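Long-range contacts in putative uncharacterized protein (Pseudomonas phage 201phi2-1, PDB 3R4V), which belongs to the tubulin-like proteins of phages and carries a bound guanosine-5'-diphosphate in its pocket: residues N222-I227 and N270-V275; I227-L232 and G243-R248; S112-V117 and P147-Y152. All blocks are in the same frame, centred on the assembly; numbering follows the deposited sequence.

Contact 1. Residues N222-I227 and N270-V275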
ATOM      1  N   ASN A 222       5.474  19.493  -9.818  1.00 27.48           N
ATOM      2  CA  ASN A 222       4.204  19.254 -10.481  1.00 36.95           C
ATOM      3  C   ASN A 222       3.193  18.444  -9.653  1.00 35.46           C
ATOM      4  O   ASN A 222       2.073  18.209 -10.108  1.00 33.82           O
ATOM      5  CB  ASN A 222       4.428  18.621 -11.856  1.00 38.81           C
ATOM      6  CG  ASN A 222       5.261  19.510 -12.783  1.00 52.36           C
ATOM      7  OD1 ASN A 222       5.307  20.736 -12.623  1.00 53.66           O
ATOM      8  ND2 ASN A 222       5.925  18.888 -13.757  1.00 51.19           N
ATOM      9  N   VAL A 223       3.572  18.030  -8.444  1.00 32.14           N
ATOM     10  CA  VAL A 223       2.610  17.380  -7.549  1.00 25.81           C
ATOM     11  C   VAL A 223       1.613  18.448  -7.094  1.00 26.57           C
ATOM     12  O   VAL A 223       2.004  19.448  -6.505  1.00 24.75           O
ATOM     13  CB  VAL A 223       3.293  16.755  -6.312  1.00 21.05           C
ATOM     14  CG1 VAL A 223       2.251  16.194  -5.355  1.00 18.33           C
ATOM     15  CG2 VAL A 223       4.283  15.671  -6.725  1.00 26.14           C
ATOM     16  N   PRO A 224       0.323  18.254  -7.385  1.00 26.63           N
ATOM     17  CA  PRO A 224      -0.633  19.323  -7.057  1.00 31.73           C
ATOM     18  C   PRO A 224      -0.935  19.426  -5.555  1.00 26.86           C
ATOM     19  O   PRO A 224      -1.005  18.403  -4.856  1.00 23.66           O
ATOM     20  CB  PRO A 224      -1.896  18.919  -7.834  1.00 30.17           C
ATOM     21  CG  PRO A 224      -1.773  17.443  -8.006  1.00 31.18           C
ATOM     22  CD  PRO A 224      -0.302  17.143  -8.125  1.00 26.13           C
ATOM     23  N   GLU A 225      -1.099  20.659  -5.075  1.00 23.56           N
ATOM     24  CA  GLU A 225      -1.449  20.907  -3.679  1.00 25.15           C
ATOM     25  C   GLU A 225      -0.607  20.114  -2.680  1.00 22.68           C
ATOM     26  O   GLU A 225      -1.139  19.433  -1.805  1.00 18.86           O
ATOM     27  CB  GLU A 225      -2.941  20.639  -3.459  1.00 19.10           C
ATOM     28  CG  GLU A 225      -3.805  21.570  -4.318  1.00 23.23           C
ATOM     29  CD  GLU A 225      -5.306  21.380  -4.122  1.00 26.56           C
ATOM     30  OE1 GLU A 225      -5.729  20.928  -3.040  1.00 32.52           O
ATOM     31  OE2 GLU A 225      -6.062  21.688  -5.063  1.00 33.98           O
ATOM     32  N   ALA A 226       0.710  20.235  -2.786  1.00 21.65           N
ATOM     33  CA  ALA A 226       1.600  19.470  -1.929  1.00 20.59           C
ATOM     34  C   ALA A 226       1.391  19.891  -0.485  1.00 18.75           C
ATOM     35  O   ALA A 226       1.317  21.087  -0.188  1.00 22.34           O
ATOM     36  CB  ALA A 226       3.050  19.684  -2.344  1.00 21.16           C
ATOM     37  N   ILE A 227       1.304  18.920   0.411  1.00 19.22           N
ATOM     38  CA  ILE A 227       1.164  19.202   1.843  1.00 15.12           C
ATOM     39  C   ILE A 227       2.496  19.164   2.586  1.00 19.42           C
ATOM     40  O   ILE A 227       2.806  20.066   3.362  1.00 22.55           O
ATOM     41  CB  ILE A 227       0.237  18.169   2.517  1.00 20.00           C
ATOM     42  CG1 ILE A 227      -1.122  18.146   1.812  1.00 14.64           C
ATOM     43  CG2 ILE A 227       0.108  18.444   4.028  1.00 21.16           C
ATOM     44  CD1 ILE A 227      -1.983  16.936   2.199  1.00 19.78           C
ATOM     45  N   ASN A 270       0.611  14.591  -0.846  1.00 13.97           N
ATOM     46  CA  ASN A 270      -0.558  15.439  -1.054  1.00 18.27           C
ATOM     47  C   ASN A 270      -1.794  14.588  -0.838  1.00 19.58           C
ATOM     48  O   ASN A 270      -1.660  13.449  -0.414  1.00 15.57           O
ATOM     49  CB  ASN A 270      -0.560  16.077  -2.442  1.00 14.30           C
ATOM     50  CG  ASN A 270      -0.884  15.105  -3.542  1.00 17.55           C
ATOM     51  OD1 ASN A 270      -0.839  13.885  -3.352  1.00 18.27           O
ATOM     52  ND2 ASN A 270      -1.201  15.639  -4.721  1.00 22.83           N
ATOM     53  N   SER A 271      -2.984  15.117  -1.113  1.00 16.14           N
ATOM     54  CA  SER A 271      -4.184  14.275  -0.963  1.00 14.38           C
ATOM     55  C   SER A 271      -5.260  14.588  -1.991  1.00 17.93           C
ATOM     56  O   SER A 271      -6.240  13.849  -2.087  1.00 16.55           O
ATOM     57  CB  SER A 271      -4.769  14.376   0.453  1.00 17.39           C
ATOM     58  OG  SER A 271      -5.340  15.670   0.664  1.00 18.12           O
ATOM     59  N   VAL A 272      -5.100  15.671  -2.747  1.00 17.14           N
ATOM     60  CA  VAL A 272      -6.142  16.056  -3.698  1.00 18.42           C
ATOM     61  C   VAL A 272      -6.327  15.006  -4.807  1.00 25.38           C
ATOM     62  O   VAL A 272      -7.396  14.895  -5.380  1.00 23.51           O
ATOM     63  CB  VAL A 272      -5.929  17.472  -4.280  1.00 19.78           C
ATOM     64  CG1 VAL A 272      -4.736  17.505  -5.219  1.00 17.64           C
ATOM     65  CG2 VAL A 272      -7.178  17.932  -5.011  1.00 29.81           C
ATOM     66  N   GLY A 273      -5.295  14.222  -5.078  1.00 22.60           N
ATOM     67  CA  GLY A 273      -5.339  13.252  -6.163  1.00 20.37           C
ATOM     68  C   GLY A 273      -6.178  12.023  -5.831  1.00 20.08           C
ATOM     69  O   GLY A 273      -6.524  11.254  -6.728  1.00 19.88           O
ATOM     70  N   VAL A 274      -6.495  11.827  -4.553  1.00 19.25           N
ATOM     71  CA  VAL A 274      -7.281  10.655  -4.134  1.00 15.31           C
ATOM     72  C   VAL A 274      -8.680  10.670  -4.756  1.00 17.58           C
ATOM     73  O   VAL A 274      -9.235   9.621  -5.076  1.00 18.38           O
ATOM     74  CB  VAL A 274      -7.362  10.553  -2.604  1.00 14.23           C
ATOM     75  CG1 VAL A 274      -8.302   9.405  -2.166  1.00 14.73           C
ATOM     76  CG2 VAL A 274      -5.948  10.327  -2.021  1.00 15.32           C
ATOM     77  N   VAL A 275      -9.247  11.861  -4.953  1.00 18.99           N
ATOM     78  CA  VAL A 275     -10.563  11.945  -5.591  1.00 20.07           C
ATOM     79  C   VAL A 275     -10.553  11.271  -6.961  1.00 21.69           C
ATOM     80  O   VAL A 275     -11.412  10.440  -7.270  1.00 23.89           O
ATOM     81  CB  VAL A 275     -11.033  13.390  -5.756  1.00 26.96           C
ATOM     82  CG1 VAL A 275     -12.360  13.418  -6.514  1.00 25.13           C
ATOM     83  CG2 VAL A 275     -11.160  14.074  -4.398  1.00 25.79           C
TER
HETATM   84  O   HOH W   1      -3.368  17.887  -1.473  1.00 17.48           O
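N270 joins the loop before strand 228-233 by a nearly straight bond: its ND2 donates a hydrogen bond to P224 O at 2.8 Å, with an N-H...O angle of 170°. The acceptor lies in the plane of the N270 amide, and the donor in the plane of the P224 carbonyl. CG of N270 sits between its own backbone N and carbonyl carbon (chi1 73°), which places it 3.8 Å from V223 CG1. V223 CG1 also touches ND2 at 3.6 Å. Beyond the amide, V272 CG1 meets the P224 ring at CG (4.1 Å), while V272 CB packs against E225 OE1 (3.7 Å), the two side chains crossing at about a right angle. I227 CD1 closes the other end against N270 C at 3.8 Å. Water 1 bridges the backbones, donating to E225 O and accepting from S271 N. In the second shell, H212 NE2 is hydrogen-bonded to N270 OD1, so with P224 O on ND2 both ends of the amide are held; S271 OG is bonded to Q207 OE1. In this C-terminal part of the tubulin-like protein, a type I turn, S271 to V274, carries the chain from strand 264-270 into helix 274-294, and the side chains of V223, N270 and S271 rest on strand 208-214.

Contact 2. Residues I227-L232 and G243-R248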
ATOM      1  N   ILE A 227       1.304  18.920   0.411  1.00 19.22           N
ATOM      2  CA  ILE A 227       1.164  19.202   1.843  1.00 15.12           C
ATOM      3  C   ILE A 227       2.496  19.164   2.586  1.00 19.42           C
ATOM      4  O   ILE A 227       2.806  20.066   3.362  1.00 22.55           O
ATOM      5  CB  ILE A 227       0.237  18.169   2.517  1.00 20.00           C
ATOM      6  CG1 ILE A 227      -1.122  18.146   1.812  1.00 14.64           C
ATOM      7  CG2 ILE A 227       0.108  18.444   4.028  1.00 21.16           C
ATOM      8  CD1 ILE A 227      -1.983  16.936   2.199  1.00 19.78           C
ATOM      9  N   SER A 228       3.271  18.104   2.366  1.00 18.88           N
ATOM     10  CA  SER A 228       4.457  17.859   3.178  1.00 19.61           C
ATOM     11  C   SER A 228       5.543  17.232   2.309  1.00 24.37           C
ATOM     12  O   SER A 228       5.299  16.242   1.625  1.00 20.01           O
ATOM     13  CB  SER A 228       4.077  16.933   4.344  1.00 20.48           C
ATOM     14  OG  SER A 228       5.140  16.731   5.243  1.00 23.74           O
ATOM     15  N   GLN A 229       6.748  17.786   2.363  1.00 19.42           N
ATOM     16  CA  GLN A 229       7.766  17.488   1.362  1.00 22.96           C
ATOM     17  C   GLN A 229       9.083  17.160   2.051  1.00 27.06           C
ATOM     18  O   GLN A 229       9.481  17.853   2.982  1.00 29.97           O
ATOM     19  CB  GLN A 229       7.948  18.752   0.531  1.00 32.45           C
ATOM     20  CG  GLN A 229       8.511  18.612  -0.859  1.00 42.79           C
ATOM     21  CD  GLN A 229       8.243  19.878  -1.652  1.00 49.47           C
ATOM     22  OE1 GLN A 229       7.127  20.098  -2.129  1.00 48.61           O
ATOM     23  NE2 GLN A 229       9.250  20.745  -1.746  1.00 44.46           N
ATOM     24  N   LEU A 230       9.757  16.112   1.593  1.00 23.66           N
ATOM     25  CA  LEU A 230      11.110  15.810   2.061  1.00 24.73           C
ATOM     26  C   LEU A 230      12.003  15.635   0.836  1.00 26.06           C
ATOM     27  O   LEU A 230      11.668  14.863  -0.055  1.00 27.78           O
ATOM     28  CB  LEU A 230      11.091  14.528   2.885  1.00 28.07           C
ATOM     29  CG  LEU A 230      11.899  14.485   4.175  1.00 39.98           C
ATOM     30  CD1 LEU A 230      11.298  13.481   5.140  1.00 31.89           C
ATOM     31  CD2 LEU A 230      13.348  14.141   3.865  1.00 42.99           C
ATOM     32  N   SER A 231      13.120  16.363   0.780  1.00 23.14           N
ATOM     33  CA  SER A 231      14.044  16.269  -0.352  1.00 26.17           C
ATOM     34  C   SER A 231      15.420  15.776   0.085  1.00 30.60           C
ATOM     35  O   SER A 231      15.951  16.235   1.093  1.00 30.30           O
ATOM     36  CB  SER A 231      14.187  17.629  -1.047  1.00 29.05           C
ATOM     37  OG  SER A 231      12.957  18.014  -1.647  1.00 31.83           O
ATOM     38  N   LEU A 232      15.981  14.828  -0.669  1.00 28.83           N
ATOM     39  CA  LEU A 232      17.356  14.388  -0.455  1.00 30.45           C
ATOM     40  C   LEU A 232      18.233  14.854  -1.608  1.00 31.98           C
ATOM     41  O   LEU A 232      17.853  14.724  -2.768  1.00 31.82           O
ATOM     42  CB  LEU A 232      17.428  12.867  -0.349  1.00 25.53           C
ATOM     43  CG  LEU A 232      16.675  12.246   0.836  1.00 28.71           C
ATOM     44  CD1 LEU A 232      16.810  10.733   0.815  1.00 28.98           C
ATOM     45  CD2 LEU A 232      17.190  12.824   2.152  1.00 29.11           C
ATOM     46  N   GLY A 243       8.255  24.765  -4.635  1.00 42.85           N
ATOM     47  CA  GLY A 243       6.926  24.335  -4.243  1.00 39.58           C
ATOM     48  C   GLY A 243       6.298  25.173  -3.144  1.00 39.59           C
ATOM     49  O   GLY A 243       6.908  26.132  -2.659  1.00 41.58           O
ATOM     50  N   THR A 244       5.080  24.802  -2.754  1.00 40.01           N
ATOM     51  CA  THR A 244       4.327  25.485  -1.702  1.00 42.42           C
ATOM     52  C   THR A 244       3.816  24.556  -0.582  1.00 35.89           C
ATOM     53  O   THR A 244       2.714  24.748  -0.065  1.00 34.59           O
ATOM     54  CB  THR A 244       3.106  26.214  -2.298  1.00 55.58           C
ATOM     55  OG1 THR A 244       2.494  25.379  -3.291  1.00 59.53           O
ATOM     56  CG2 THR A 244       3.523  27.522  -2.940  1.00 57.74           C
ATOM     57  N   PRO A 245       4.608  23.545  -0.197  1.00 30.77           N
ATOM     58  CA  PRO A 245       4.100  22.673   0.865  1.00 27.78           C
ATOM     59  C   PRO A 245       4.029  23.401   2.200  1.00 29.14           C
ATOM     60  O   PRO A 245       4.695  24.421   2.392  1.00 32.50           O
ATOM     61  CB  PRO A 245       5.157  21.576   0.940  1.00 27.84           C
ATOM     62  CG  PRO A 245       6.405  22.242   0.496  1.00 35.44           C
ATOM     63  CD  PRO A 245       5.990  23.204  -0.575  1.00 33.99           C
ATOM     64  N   ILE A 246       3.212  22.870   3.102  1.00 24.74           N
ATOM     65  CA  ILE A 246       3.085  23.373   4.456  1.00 26.14           C
ATOM     66  C   ILE A 246       4.299  22.988   5.284  1.00 28.65           C
ATOM     67  O   ILE A 246       4.722  23.730   6.171  1.00 34.10           O
ATOM     68  CB  ILE A 246       1.836  22.794   5.138  1.00 28.75           C
ATOM     69  CG1 ILE A 246       0.570  23.276   4.432  1.00 38.02           C
ATOM     70  CG2 ILE A 246       1.822  23.149   6.621  1.00 35.89           C
ATOM     71  CD1 ILE A 246       0.501  24.780   4.293  1.00 40.71           C
ATOM     72  N   TYR A 247       4.851  21.814   5.002  1.00 23.66           N
ATOM     73  CA  TYR A 247       6.014  21.328   5.730  1.00 22.53           C
ATOM     74  C   TYR A 247       7.067  20.924   4.713  1.00 31.56           C
ATOM     75  O   TYR A 247       6.754  20.287   3.720  1.00 22.84           O
ATOM     76  CB  TYR A 247       5.629  20.132   6.613  1.00 23.47           C
ATOM     77  CG  TYR A 247       6.804  19.465   7.307  1.00 26.79           C
ATOM     78  CD1 TYR A 247       7.170  19.821   8.604  1.00 30.41           C
ATOM     79  CD2 TYR A 247       7.535  18.471   6.670  1.00 27.42           C
ATOM     80  CE1 TYR A 247       8.236  19.213   9.239  1.00 34.12           C
ATOM     81  CE2 TYR A 247       8.609  17.857   7.295  1.00 30.54           C
ATOM     82  CZ  TYR A 247       8.950  18.228   8.581  1.00 40.78           C
ATOM     83  OH  TYR A 247      10.012  17.618   9.208  1.00 44.60           O
ATOM     84  N   ARG A 248       8.314  21.310   4.956  1.00 27.71           N
ATOM     85  CA  ARG A 248       9.407  21.038   4.029  0.61 30.40           C
ATOM     86  C   ARG A 248      10.686  20.734   4.808  1.00 34.04           C
ATOM     87  O   ARG A 248      11.009  21.468   5.743  1.00 35.62           O
ATOM     88  CB  ARG A 248       9.614  22.275   3.148  0.61 36.12           C
ATOM     89  CG  ARG A 248      10.967  22.378   2.473  0.61 42.48           C
ATOM     90  CD  ARG A 248      11.348  23.839   2.212  0.61 46.85           C
ATOM     91  NE  ARG A 248      10.295  24.597   1.539  0.61 44.59           N
ATOM     92  CZ  ARG A 248      10.068  24.561   0.229  0.61 41.65           C
ATOM     93  NH1 ARG A 248      10.817  23.796  -0.552  0.61 49.98           N
ATOM     94  NH2 ARG A 248       9.091  25.285  -0.301  0.61 36.52           N
TER
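Q229 NE2 lies 3.6 Å from R248 NH1 in the conformer of R248 described, one of two; the two side chains point the same way with amide and guanidinium planes 87° apart. In that conformer one face of the guanidinium has P245 CG 4.1 Å above it, offset toward the rim, G243 O is in plane at the edge, taking a weak bond from NH2, and NH1 bonds to F242 O. Q229 NE2 also reaches F242 O, weakly. The Q229 amide crosses the proline, OE1 to P245 CG at 3.5 Å. On the face that carries S228 and Y247, S228 OG approaches the tyrosine ring obliquely, 3.3 Å from CD2. OG is hydrogen-bonded to W194 O of helix 188-195, the helix on which the Y247 ring also rests. The strands run parallel, S228 beside Y247 and Q229 beside R248, with 247-252 the outermost strand at this end of the mixed sheet that runs through the whole tubulin-like chain. I227 and S228 form a classic beta bulge opposite I269 of strand 264-270. I227 O accepts twice, from I246 N at 2.8 Å and Y247 N at 3.2 Å; the first donor lies 38° out of the carbonyl plane, the second within it. Q229 N then bonds to Y247 O at 2.8 Å.

Contact 3. Residues S112-V117 and P147-Y152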
ATOM      1  N   SER A 112       5.430   6.196  12.612  1.00 26.65           N
ATOM      2  CA  SER A 112       5.623   6.846  11.325  1.00 25.50           C
ATOM      3  C   SER A 112       5.739   5.759  10.266  1.00 23.84           C
ATOM      4  O   SER A 112       6.569   4.854  10.382  1.00 23.77           O
ATOM      5  CB  SER A 112       6.921   7.660  11.333  1.00 25.21           C
ATOM      6  OG  SER A 112       6.895   8.681  12.315  1.00 29.08           O
ATOM      7  N   PHE A 113       4.910   5.832   9.237  1.00 19.64           N
ATOM      8  CA  PHE A 113       4.932   4.789   8.224  1.00 19.41           C
ATOM      9  C   PHE A 113       4.293   5.266   6.929  1.00 17.57           C
ATOM     10  O   PHE A 113       3.539   6.238   6.914  1.00 16.98           O
ATOM     11  CB  PHE A 113       4.244   3.506   8.747  1.00 16.11           C
ATOM     12  CG  PHE A 113       2.807   3.722   9.156  1.00 13.96           C
ATOM     13  CD1 PHE A 113       1.781   3.586   8.228  1.00 19.11           C
ATOM     14  CD2 PHE A 113       2.485   4.070  10.466  1.00 24.08           C
ATOM     15  CE1 PHE A 113       0.441   3.785   8.608  1.00 22.23           C
ATOM     16  CE2 PHE A 113       1.164   4.278  10.854  1.00 27.01           C
ATOM     17  CZ  PHE A 113       0.139   4.138   9.922  1.00 24.35           C
ATOM     18  N   VAL A 114       4.638   4.599   5.836  1.00 15.53           N
ATOM     19  CA  VAL A 114       3.934   4.773   4.568  1.00 18.16           C
ATOM     20  C   VAL A 114       3.563   3.413   4.004  1.00 17.46           C
ATOM     21  O   VAL A 114       4.133   2.401   4.406  1.00 21.69           O
ATOM     22  CB  VAL A 114       4.751   5.556   3.513  1.00 16.87           C
ATOM     23  CG1 VAL A 114       5.086   6.961   4.035  1.00 17.02           C
ATOM     24  CG2 VAL A 114       6.027   4.797   3.111  1.00 20.77           C
ATOM     25  N   SER A 115       2.596   3.384   3.086  1.00 14.38           N
ATOM     26  CA  SER A 115       2.178   2.114   2.484  1.00 18.45           C
ATOM     27  C   SER A 115       2.341   2.158   0.981  1.00 18.01           C
ATOM     28  O   SER A 115       2.271   3.219   0.376  1.00 19.49           O
ATOM     29  CB  SER A 115       0.705   1.849   2.800  1.00 17.00           C
ATOM     30  OG  SER A 115       0.501   1.805   4.205  1.00 17.54           O
ATOM     31  N   PHE A 116       2.543   0.991   0.383  1.00 16.53           N
ATOM     32  CA  PHE A 116       2.549   0.856  -1.059  1.00 13.25           C
ATOM     33  C   PHE A 116       1.394  -0.078  -1.420  1.00 17.23           C
ATOM     34  O   PHE A 116       1.406  -1.256  -1.036  1.00 17.93           O
ATOM     35  CB  PHE A 116       3.889   0.271  -1.528  1.00 16.70           C
ATOM     36  CG  PHE A 116       5.015   1.269  -1.478  1.00 14.13           C
ATOM     37  CD1 PHE A 116       5.339   2.020  -2.593  1.00 18.04           C
ATOM     38  CD2 PHE A 116       5.697   1.493  -0.297  1.00 20.08           C
ATOM     39  CE1 PHE A 116       6.345   2.969  -2.532  1.00 19.39           C
ATOM     40  CE2 PHE A 116       6.711   2.449  -0.231  1.00 19.75           C
ATOM     41  CZ  PHE A 116       7.033   3.170  -1.342  1.00 20.37           C
ATOM     42  N   VAL A 117       0.387   0.443  -2.117  1.00 16.09           N
ATOM     43  CA  VAL A 117      -0.832  -0.339  -2.339  1.00 16.45           C
ATOM     44  C   VAL A 117      -1.122  -0.430  -3.827  1.00 19.46           C
ATOM     45  O   VAL A 117      -0.860   0.514  -4.581  1.00 18.68           O
ATOM     46  CB  VAL A 117      -2.045   0.242  -1.577  1.00 14.32           C
ATOM     47  CG1 VAL A 117      -1.812   0.160  -0.056  1.00 17.08           C
ATOM     48  CG2 VAL A 117      -2.350   1.666  -2.029  1.00 16.13           C
ATOM     49  N   PRO A 147      -2.664  10.955   9.223  1.00 13.47           N
ATOM     50  CA  PRO A 147      -2.663  10.751   7.765  1.00 11.45           C
ATOM     51  C   PRO A 147      -2.267   9.320   7.458  1.00 16.32           C
ATOM     52  O   PRO A 147      -1.356   8.771   8.083  1.00 21.93           O
ATOM     53  CB  PRO A 147      -1.572  11.699   7.264  1.00 19.26           C
ATOM     54  CG  PRO A 147      -1.420  12.724   8.393  1.00 18.85           C
ATOM     55  CD  PRO A 147      -1.654  11.942   9.640  1.00 20.77           C
ATOM     56  N   ILE A 148      -2.966   8.713   6.508  1.00 15.49           N
ATOM     57  CA  ILE A 148      -2.578   7.391   6.050  1.00 11.97           C
ATOM     58  C   ILE A 148      -2.022   7.566   4.656  1.00 14.46           C
ATOM     59  O   ILE A 148      -2.758   7.827   3.701  1.00 14.34           O
ATOM     60  CB  ILE A 148      -3.766   6.409   6.078  1.00 13.49           C
ATOM     61  CG1 ILE A 148      -4.264   6.212   7.525  1.00 17.79           C
ATOM     62  CG2 ILE A 148      -3.371   5.087   5.390  1.00 15.20           C
ATOM     63  CD1 ILE A 148      -3.282   5.513   8.483  1.00 14.59           C
ATOM     64  N   VAL A 149      -0.697   7.492   4.561  1.00 13.90           N
ATOM     65  CA  VAL A 149       0.030   7.982   3.398  1.00 11.88           C
ATOM     66  C   VAL A 149       0.390   6.793   2.546  1.00 15.23           C
ATOM     67  O   VAL A 149       1.080   5.897   3.002  1.00 15.60           O
ATOM     68  CB  VAL A 149       1.324   8.695   3.866  1.00 14.64           C
ATOM     69  CG1 VAL A 149       2.176   9.124   2.703  1.00 15.84           C
ATOM     70  CG2 VAL A 149       0.961   9.908   4.734  1.00 18.31           C
ATOM     71  N   VAL A 150      -0.088   6.793   1.309  1.00 13.81           N
ATOM     72  CA  VAL A 150       0.107   5.642   0.442  1.00 16.20           C
ATOM     73  C   VAL A 150       0.636   6.033  -0.924  1.00 15.41           C
ATOM     74  O   VAL A 150       0.266   7.052  -1.493  1.00 17.19           O
ATOM     75  CB  VAL A 150      -1.201   4.836   0.264  1.00 15.34           C
ATOM     76  CG1 VAL A 150      -1.885   4.604   1.628  1.00 15.08           C
ATOM     77  CG2 VAL A 150      -2.140   5.523  -0.696  1.00 17.19           C
ATOM     78  N   ASN A 151       1.523   5.199  -1.448  1.00 14.29           N
ATOM     79  CA  ASN A 151       1.929   5.289  -2.831  1.00 15.18           C
ATOM     80  C   ASN A 151       1.018   4.321  -3.561  1.00 18.53           C
ATOM     81  O   ASN A 151       1.060   3.106  -3.311  1.00 16.92           O
ATOM     82  CB  ASN A 151       3.384   4.859  -2.969  1.00 16.57           C
ATOM     83  CG  ASN A 151       3.898   4.993  -4.388  1.00 20.90           C
ATOM     84  OD1 ASN A 151       3.986   4.011  -5.128  1.00 19.21           O
ATOM     85  ND2 ASN A 151       4.237   6.213  -4.780  1.00 23.00           N
ATOM     86  N   TYR A 152       0.174   4.869  -4.423  1.00 15.56           N
ATOM     87  CA  TYR A 152      -0.857   4.096  -5.102  1.00 19.56           C
ATOM     88  C   TYR A 152      -0.365   3.694  -6.486  1.00 15.61           C
ATOM     89  O   TYR A 152       0.095   4.536  -7.248  1.00 18.49           O
ATOM     90  CB  TYR A 152      -2.138   4.923  -5.238  1.00 22.26           C
ATOM     91  CG  TYR A 152      -3.183   4.253  -6.112  1.00 19.56           C
ATOM     92  CD1 TYR A 152      -3.956   3.201  -5.619  1.00 19.96           C
ATOM     93  CD2 TYR A 152      -3.375   4.656  -7.432  1.00 22.04           C
ATOM     94  CE1 TYR A 152      -4.916   2.584  -6.424  1.00 19.10           C
ATOM     95  CE2 TYR A 152      -4.333   4.047  -8.241  1.00 24.03           C
ATOM     96  CZ  TYR A 152      -5.090   3.002  -7.730  1.00 24.16           C
ATOM     97  OH  TYR A 152      -6.036   2.395  -8.528  1.00 23.84           O
TER
HETATM   98  O   HOH W   2       0.828   6.819   6.951  1.00 15.63           O
HETATM   99  O   HOH W   3       0.378   4.340   5.181  1.00 17.54           O
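Strands 113-117 and 148-152 run parallel with axes 4.6 Å apart at closest approach and 33° between their directions, S115 N bonding to V149 O (2.9 Å), N151 N to S115 O (2.8 Å) and V117 N to N151 O (3.0 Å). They are the two strands of a beta-alpha-beta unit, connected through helix 124-144, in the parallel part of the sheet of the tubulin-like fold; the V117 side chain is about 10 Å from the bound guanosine-5'-diphosphate. On the face carrying F116 and N151, the rim atoms CD1 and CE1 of F116 meet N151 CB obliquely, both at 3.5 Å, ring and amide planes 49° apart. The buried amide is satisfied on both sides: ND2 gives to L211 O of strand 208-214, and OD1 pairs with K171 NZ of helix 161-178, which also covers F116. V114 and V149 pack through their CG1 methyls, with V195 of helix 188-195 touching both. On the opposite face V117 CG2 touches both V150 CB and the edge of the Y152 ring at CD1. I148 CD1 meets the edge of the F113 ring at CZ, 4.0 Å away. Where the strands splay at their N-terminal ends, water 2 takes the place of a direct bond, donating to F113 O and P147 O and accepting from V149 N at 2.9 Å.

Contact 3 is deeply buried in the middle of the sheet, whereas contacts 1 and 2 are partly buried and lie farther from the chain's centre, in the C-terminal part of the tubulin-like fold. Contacts 2 and 3 both pair parallel strands of one sheet; contact 3 does so with apolar side chains and a buried amide, contact 2 at an outer strand with glutamine, arginine and proline. Contact 1 joins no strand pair: it relies on a side-chain-to-backbone bond and a bridging water. Contacts 1 and 2 share I227, whose side chain serves 270-275 while its carbonyl serves 243-248. Contact 3 touches neither, its nearest atoms being about 6 Å from contact 1.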